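Local coordinates for protein UDP-N-acetylglucosamine 4-epimerase (Bacillus cereus, PDB 3M2P) that probably interconverts UDP-N-acetylglucosamine and its galacto epimer as a nucleotide-binding member of the NAD(P)-dependent epimerase/dehydratase family, at residues F222-G227 with S268-L273. Numbering follows the deposited sequence.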
ATOM      1  N   PHE A 222      -7.045   9.591  -9.006  1.00 31.82           N
ATOM      2  CA  PHE A 222      -7.127   9.623 -10.454  1.00 33.86           C
ATOM      3  C   PHE A 222      -5.886   9.048 -11.166  1.00 34.20           C
ATOM      4  O   PHE A 222      -4.758   9.333 -10.770  1.00 33.48           O
ATOM      5  CB  PHE A 222      -7.350  11.059 -10.912  1.00 33.84           C
ATOM      6  CG  PHE A 222      -8.397  11.793 -10.128  1.00 34.58           C
ATOM      7  CD1 PHE A 222      -8.059  12.501  -8.990  1.00 33.99           C
ATOM      8  CD2 PHE A 222      -9.713  11.805 -10.545  1.00 35.08           C
ATOM      9  CE1 PHE A 222      -9.008  13.182  -8.287  1.00 33.81           C
ATOM     10  CE2 PHE A 222     -10.676  12.487  -9.833  1.00 34.62           C
ATOM     11  CZ  PHE A 222     -10.323  13.176  -8.713  1.00 34.73           C
ATOM     12  N   ASN A 223      -6.100   8.247 -12.215  1.00 33.98           N
ATOM     13  CA  ASN A 223      -5.010   7.833 -13.089  1.00 34.59           C
ATOM     14  C   ASN A 223      -4.668   9.009 -13.980  1.00 35.29           C
ATOM     15  O   ASN A 223      -5.553   9.575 -14.619  1.00 36.32           O
ATOM     16  CB  ASN A 223      -5.420   6.665 -13.991  1.00 35.30           C
ATOM     17  CG  ASN A 223      -5.714   5.398 -13.228  1.00 35.43           C
ATOM     18  OD1 ASN A 223      -6.355   4.483 -13.749  1.00 36.49           O
ATOM     19  ND2 ASN A 223      -5.250   5.328 -11.996  1.00 34.91           N
ATOM     20  N   ILE A 224      -3.400   9.389 -14.032  1.00 34.74           N
ATOM     21  CA  ILE A 224      -2.976  10.376 -15.016  1.00 35.19           C
ATOM     22  C   ILE A 224      -2.065   9.731 -16.060  1.00 36.53           C
ATOM     23  O   ILE A 224      -0.840   9.800 -15.961  1.00 36.18           O
ATOM     24  CB  ILE A 224      -2.272  11.602 -14.390  1.00 34.65           C
ATOM     25  CG1 ILE A 224      -3.092  12.190 -13.235  1.00 33.46           C
ATOM     26  CG2 ILE A 224      -2.024  12.650 -15.461  1.00 35.13           C
ATOM     27  CD1 ILE A 224      -4.385  12.874 -13.648  1.00 33.47           C
ATOM     28  N   GLY A 225      -2.680   9.094 -17.055  1.00 37.94           N
ATOM     29  CA  GLY A 225      -1.959   8.510 -18.172  1.00 38.34           C
ATOM     30  C   GLY A 225      -1.971   9.400 -19.402  1.00 38.98           C
ATOM     31  O   GLY A 225      -2.642  10.430 -19.431  1.00 37.90           O
ATOM     32  N   SER A 226      -1.239   8.991 -20.434  1.00 41.07           N
ATOM     33  CA  SER A 226      -1.073   9.805 -21.636  1.00 41.34           C
ATOM     34  C   SER A 226      -1.908   9.339 -22.822  1.00 43.07           C
ATOM     35  O   SER A 226      -2.372  10.162 -23.616  1.00 45.45           O
ATOM     36  CB  SER A 226       0.393   9.841 -22.047  1.00 40.84           C
ATOM     37  OG  SER A 226       0.903   8.522 -22.142  1.00 42.04           O
ATOM     38  N   GLY A 227      -2.101   8.034 -22.964  1.00 42.12           N
ATOM     39  CA  GLY A 227      -2.707   7.537 -24.187  1.00 45.07           C
ATOM     40  C   GLY A 227      -2.733   6.032 -24.370  1.00 47.48           C
ATOM     41  O   GLY A 227      -3.787   5.432 -24.112  1.00 48.26           O
ATOM     42  N   SER A 268     -10.051   7.784 -18.229  1.00 36.95           N
ATOM     43  CA  SER A 268     -11.385   8.354 -18.320  1.00 37.06           C
ATOM     44  C   SER A 268     -11.644   9.337 -17.178  1.00 38.46           C
ATOM     45  O   SER A 268     -11.805  10.535 -17.408  1.00 38.24           O
ATOM     46  CB  SER A 268     -12.436   7.246 -18.258  1.00 38.72           C
ATOM     47  OG  SER A 268     -12.223   6.272 -19.256  1.00 40.15           O
ATOM     48  N   LYS A 269     -11.680   8.822 -15.949  1.00 37.40           N
ATOM     49  CA  LYS A 269     -12.019   9.630 -14.785  1.00 36.23           C
ATOM     50  C   LYS A 269     -11.327  10.990 -14.783  1.00 37.25           C
ATOM     51  O   LYS A 269     -11.967  12.007 -14.568  1.00 38.16           O
ATOM     52  CB  LYS A 269     -11.705   8.886 -13.488  1.00 36.21           C
ATOM     53  CG  LYS A 269     -12.348   9.520 -12.274  1.00 36.25           C
ATOM     54  CD  LYS A 269     -11.626   9.180 -10.980  1.00 36.62           C
ATOM     55  CE  LYS A 269     -12.235   7.996 -10.259  1.00 35.97           C
ATOM     56  NZ  LYS A 269     -11.776   7.954  -8.850  1.00 33.56           N
ATOM     57  N   ALA A 270     -10.024  11.016 -15.026  1.00 37.59           N
ATOM     58  CA  ALA A 270      -9.306  12.281 -15.066  1.00 37.16           C
ATOM     59  C   ALA A 270      -9.875  13.184 -16.155  1.00 38.12           C
ATOM     60  O   ALA A 270      -9.925  14.400 -16.005  1.00 38.44           O
ATOM     61  CB  ALA A 270      -7.821  12.046 -15.291  1.00 36.35           C
ATOM     62  N   LYS A 271     -10.306  12.579 -17.252  1.00 38.15           N
ATOM     63  CA  LYS A 271     -10.777  13.328 -18.411  1.00 38.91           C
ATOM     64  C   LYS A 271     -12.107  14.064 -18.155  1.00 39.86           C
ATOM     65  O   LYS A 271     -12.279  15.211 -18.574  1.00 39.78           O
ATOM     66  CB  LYS A 271     -10.890  12.378 -19.604  1.00 39.94           C
ATOM     67  CG  LYS A 271     -11.208  13.020 -20.937  1.00 41.30           C
ATOM     68  CD  LYS A 271     -10.653  12.159 -22.069  1.00 44.07           C
ATOM     69  CE  LYS A 271     -11.547  12.215 -23.292  1.00 47.11           C
ATOM     70  NZ  LYS A 271     -11.963  13.609 -23.615  1.00 48.15           N
ATOM     71  N   GLU A 272     -13.036  13.413 -17.453  1.00 39.13           N
ATOM     72  CA  GLU A 272     -14.336  14.013 -17.171  1.00 38.33           C
ATOM     73  C   GLU A 272     -14.384  14.907 -15.916  1.00 38.59           C
ATOM     74  O   GLU A 272     -14.875  16.037 -15.989  1.00 38.89           O
ATOM     75  CB  GLU A 272     -15.413  12.937 -17.087  1.00 38.71           C
ATOM     76  CG  GLU A 272     -16.833  13.508 -17.053  1.00 39.16           C
ATOM     77  CD  GLU A 272     -17.768  12.658 -16.219  1.00 39.13           C
ATOM     78  OE1 GLU A 272     -17.244  11.874 -15.386  1.00 39.84           O
ATOM     79  OE2 GLU A 272     -19.008  12.771 -16.394  1.00 36.68           O
ATOM     80  N   LEU A 273     -13.892  14.409 -14.778  1.00 37.70           N
ATOM     81  CA  LEU A 273     -13.876  15.205 -13.542  1.00 37.67           C
ATOM     82  C   LEU A 273     -12.819  16.300 -13.524  1.00 38.25           C
ATOM     83  O   LEU A 273     -13.091  17.425 -13.103  1.00 38.64           O
ATOM     84  CB  LEU A 273     -13.717  14.340 -12.290  1.00 37.18           C
ATOM     85  CG  LEU A 273     -14.920  13.478 -11.910  1.00 38.55           C
ATOM     86  CD1 LEU A 273     -16.104  13.774 -12.828  1.00 39.10           C
ATOM     87  CD2 LEU A 273     -14.563  12.016 -11.989  1.00 37.40           C
TER
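Helix 268-273 lies across the end of strand 220-224, the two short axes 7.0 Å apart at closest approach and at 101°, nearly perpendicular. Apolar packing makes most of the contact. The Phe222 ring, with CG beside the backbone N and anti to the carbonyl carbon (chi1 -45°), reaches along the helix and meets the aliphatic part of Lys269, which crosses it at about a right angle. Lys269 CD sits 3.3 Å from Phe222 CD2, with CG a little farther off; the approach is oblique to the ring. One turn on, Leu273 CB reaches the same ring at its CE2, 4.3 Å away. Ala270, the helix residue nearest the strand backbone (CA to CA of Phe222, 5.8 Å), turns its methyl to the strand: CB packs 3.9 Å from Ile224 CD1 and also meets a polar atom, the backbone carbonyl oxygen Asn223 O, at 3.4 Å.

Polar links run through residues just outside the two segments. Lys269, bent at chi3 (-95°), carries NZ back to a hydrogen bond with Thr221 O on the same strand, just before Phe222. Ser267 OG, immediately before the helix, bonds Gly225 N and weakly Asn223 O. On the sheet side, Phe222 and Ile224 pair through their backbones with the parallel strand 154-164. The Ile224 side chain is about 9 Å from that of Leu14, a UDP-binding residue.

The chemistry is thus mixed: Lys269 serves the ring with its methylenes and the strand with its terminal nitrogen, while Phe222 also packs on Leu273 and Ile224 on Ala270, joining a short helix to a strand of the Rossmann-type sheet.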